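Local coordinates for protein superoxide dismutase [Mn/Fe] (Aeropyrum pernix, PDB 3AK3) that catalyses the dismutation of superoxide into molecular oxygen and hydrogen peroxide, using a redox-active metal ion that is iron in this crystal, at residues I77-F82 with V163-E168. Residues are numbered along the deposited sequence; the frame is centred on the assembly and turned at random.
Sequences IMHTIF and VIDVWE. With FE (Fe (III) ion), chain G.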
loop_
_atom_site.group_PDB
_atom_site.type_symbol
_atom_site.label_atom_id
_atom_site.label_comp_id
_atom_site.label_asym_id
_atom_site.label_seq_id
_atom_site.Cartn_x
_atom_site.Cartn_y
_atom_site.Cartn_z
ATOM N N ILE B 77 18.668 3.249 -2.527
ATOM C CA ILE B 77 19.219 2.275 -3.460
ATOM C C ILE B 77 18.674 2.463 -4.875
ATOM O O ILE B 77 19.405 2.273 -5.854
ATOM C CB ILE B 77 19.097 0.811 -2.964
ATOM C CG1 ILE B 77 19.987 -0.096 -3.829
ATOM C CG2 ILE B 77 17.636 0.337 -2.947
ATOM C CD1 ILE B 77 20.065 -1.515 -3.340
ATOM N N MET B 78 17.400 2.850 -4.988
ATOM C CA MET B 78 16.804 3.051 -6.308
ATOM C C MET B 78 17.489 4.197 -7.060
ATOM O O MET B 78 17.797 4.051 -8.257
ATOM C CB MET B 78 15.287 3.271 -6.221
ATOM C CG MET B 78 14.515 2.054 -5.712
ATOM S SD MET B 78 14.559 0.596 -6.768
ATOM C CE MET B 78 13.416 1.071 -8.075
ATOM N N HIS B 79 17.758 5.310 -6.366
ATOM C CA HIS B 79 18.471 6.432 -7.005
ATOM C C HIS B 79 19.931 6.104 -7.256
ATOM O O HIS B 79 20.527 6.552 -8.254
ATOM C CB HIS B 79 18.280 7.731 -6.238
ATOM C CG HIS B 79 16.877 8.230 -6.307
ATOM N ND1 HIS B 79 15.887 7.769 -5.467
ATOM C CD2 HIS B 79 16.278 9.100 -7.153
ATOM C CE1 HIS B 79 14.742 8.345 -5.781
ATOM N NE2 HIS B 79 14.952 9.155 -6.803
ATOM N N THR B 80 20.495 5.268 -6.394
ATOM C CA THR B 80 21.861 4.783 -6.583
ATOM C C THR B 80 22.045 4.016 -7.903
ATOM O O THR B 80 23.105 4.091 -8.535
ATOM C CB THR B 80 22.303 3.949 -5.365
ATOM O OG1 THR B 80 22.499 4.835 -4.262
ATOM C CG2 THR B 80 23.595 3.165 -5.634
ATOM N N ILE B 81 21.013 3.285 -8.317
ATOM C CA ILE B 81 21.035 2.558 -9.589
ATOM C C ILE B 81 20.669 3.519 -10.728
ATOM O O ILE B 81 21.292 3.497 -11.799
ATOM C CB ILE B 81 20.074 1.338 -9.548
ATOM C CG1 ILE B 81 20.500 0.360 -8.446
ATOM C CG2 ILE B 81 19.933 0.655 -10.929
ATOM C CD1 ILE B 81 19.360 -0.559 -7.995
ATOM N N PHE B 82 19.679 4.376 -10.472
ATOM C CA PHE B 82 19.174 5.346 -11.457
ATOM C C PHE B 82 20.265 6.209 -12.107
ATOM O O PHE B 82 20.326 6.310 -13.333
ATOM C CB PHE B 82 18.082 6.215 -10.815
ATOM C CG PHE B 82 17.370 7.147 -11.770
ATOM C CD1 PHE B 82 16.706 6.659 -12.891
ATOM C CD2 PHE B 82 17.291 8.497 -11.481
ATOM C CE1 PHE B 82 16.023 7.537 -13.749
ATOM C CE2 PHE B 82 16.611 9.375 -12.315
ATOM C CZ PHE B 82 15.978 8.888 -13.454
ATOM N N VAL B 163 16.338 1.056 -14.186
ATOM C CA VAL B 163 15.180 1.667 -13.551
ATOM C C VAL B 163 14.932 3.050 -14.119
ATOM O O VAL B 163 15.883 3.757 -14.502
ATOM C CB VAL B 163 15.298 1.727 -11.988
ATOM C CG1 VAL B 163 15.528 0.336 -11.418
ATOM C CG2 VAL B 163 16.384 2.720 -11.515
ATOM N N ILE B 164 13.656 3.422 -14.178
ATOM C CA ILE B 164 13.274 4.785 -14.537
ATOM C C ILE B 164 12.414 5.393 -13.432
ATOM O O ILE B 164 11.393 4.825 -13.024
ATOM C CB ILE B 164 12.570 4.901 -15.924
ATOM C CG1 ILE B 164 12.380 6.383 -16.278
ATOM C CG2 ILE B 164 11.274 4.072 -15.969
ATOM C CD1 ILE B 164 11.563 6.657 -17.540
ATOM N N ASP B 165 12.834 6.548 -12.946
ATOM C CA ASP B 165 12.095 7.258 -11.929
ATOM C C ASP B 165 10.960 8.004 -12.596
ATOM O O ASP B 165 11.189 8.867 -13.449
ATOM C CB ASP B 165 13.051 8.202 -11.192
ATOM C CG ASP B 165 12.436 8.884 -9.987
ATOM O OD1 ASP B 165 11.248 8.686 -9.644
ATOM O OD2 ASP B 165 13.181 9.668 -9.375
ATOM N N VAL B 166 9.731 7.642 -12.247
ATOM C CA VAL B 166 8.570 8.379 -12.718
ATOM C C VAL B 166 7.799 9.072 -11.593
ATOM O O VAL B 166 6.609 9.373 -11.725
ATOM C CB VAL B 166 7.631 7.525 -13.620
ATOM C CG1 VAL B 166 8.322 7.181 -14.940
ATOM C CG2 VAL B 166 7.126 6.261 -12.885
ATOM N N TRP B 167 8.481 9.354 -10.482
ATOM C CA TRP B 167 7.958 10.363 -9.558
ATOM C C TRP B 167 7.850 11.705 -10.278
ATOM O O TRP B 167 8.622 11.984 -11.208
ATOM C CB TRP B 167 8.873 10.541 -8.363
ATOM C CG TRP B 167 8.831 9.431 -7.323
ATOM C CD1 TRP B 167 9.118 8.105 -7.501
ATOM C CD2 TRP B 167 8.541 9.600 -5.932
ATOM N NE1 TRP B 167 8.999 7.428 -6.293
ATOM C CE2 TRP B 167 8.652 8.329 -5.320
ATOM C CE3 TRP B 167 8.200 10.709 -5.138
ATOM C CZ2 TRP B 167 8.433 8.136 -3.945
ATOM C CZ3 TRP B 167 7.985 10.513 -3.764
ATOM C CH2 TRP B 167 8.099 9.234 -3.191
ATOM N N GLU B 168 6.902 12.529 -9.856
ATOM C CA GLU B 168 6.646 13.791 -10.543
ATOM C C GLU B 168 7.877 14.690 -10.531
ATOM O O GLU B 168 8.169 15.345 -11.525
ATOM C CB GLU B 168 5.414 14.477 -9.969
ATOM C CG GLU B 168 4.153 13.646 -10.204
ATOM C CD GLU B 168 2.901 14.259 -9.624
ATOM O OE1 GLU B 168 2.951 14.831 -8.509
ATOM O OE2 GLU B 168 1.857 14.147 -10.298
HETATM FE FE FE G . 13.363 10.464 -7.543
HETATM O O HOH W 1 11.878 9.226 -6.795
HETATM O O HOH W 2 13.672 11.246 -5.450
#
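Val163 sets its two methyl groups against the last turn of helix 62-82, a worked example of how two distant parts of a chain are packed together around a shared metal. With CG1 anti to the carbonyl carbon (chi1 -56°), CG2 falls between the backbone N and the carbonyl carbon, meets CG2 of Ile81 and lies 3.9 Å from CB of Phe82, while CG1 receives the methyl CE of Met78, whose chain bends twice to get there. The carbonyl O of Val163 then sits at the edge of the Phe82 ring, in its plane, 3.4 Å from CD1. Ile164 points its CB away from the helix, its side chain packing on helix 111-123 and on Trp186, and offers the ring little more than its CA. With Asp165 the strand returns to the helix: CB lies over one face of Phe82, 3.9 Å from the ring centroid, in a CH-pi contact. With CG anti to the backbone N (chi1 -173°), the carboxylate runs on past the ring to iron, which OD2 binds at 2.0 Å. His79 reaches the same ion through NE2, its ring plane 82° from the carboxylate; NE2 and OD2 come close because both bind the iron, and no hydrogen bond joins them. ND1 of His79 is hydrogen-bonded to the carbonyl O of Gly75. The other carboxylate oxygen, OD1, accepts the backbone N-H of Trp167 at 3.0 Å, from above the carboxylate plane, and takes a weak bond from the iron-bound water 1. That Asx turn would limit rotation of the carboxylate; the Trp167 indole lays one face over the same water, toward its rim. His31 and His169 complete the protein ligands, giving the three-histidine, one-aspartate site of iron/manganese superoxide dismutases, formed where the alpha-hairpin domain meets the C-terminal alpha/beta domain.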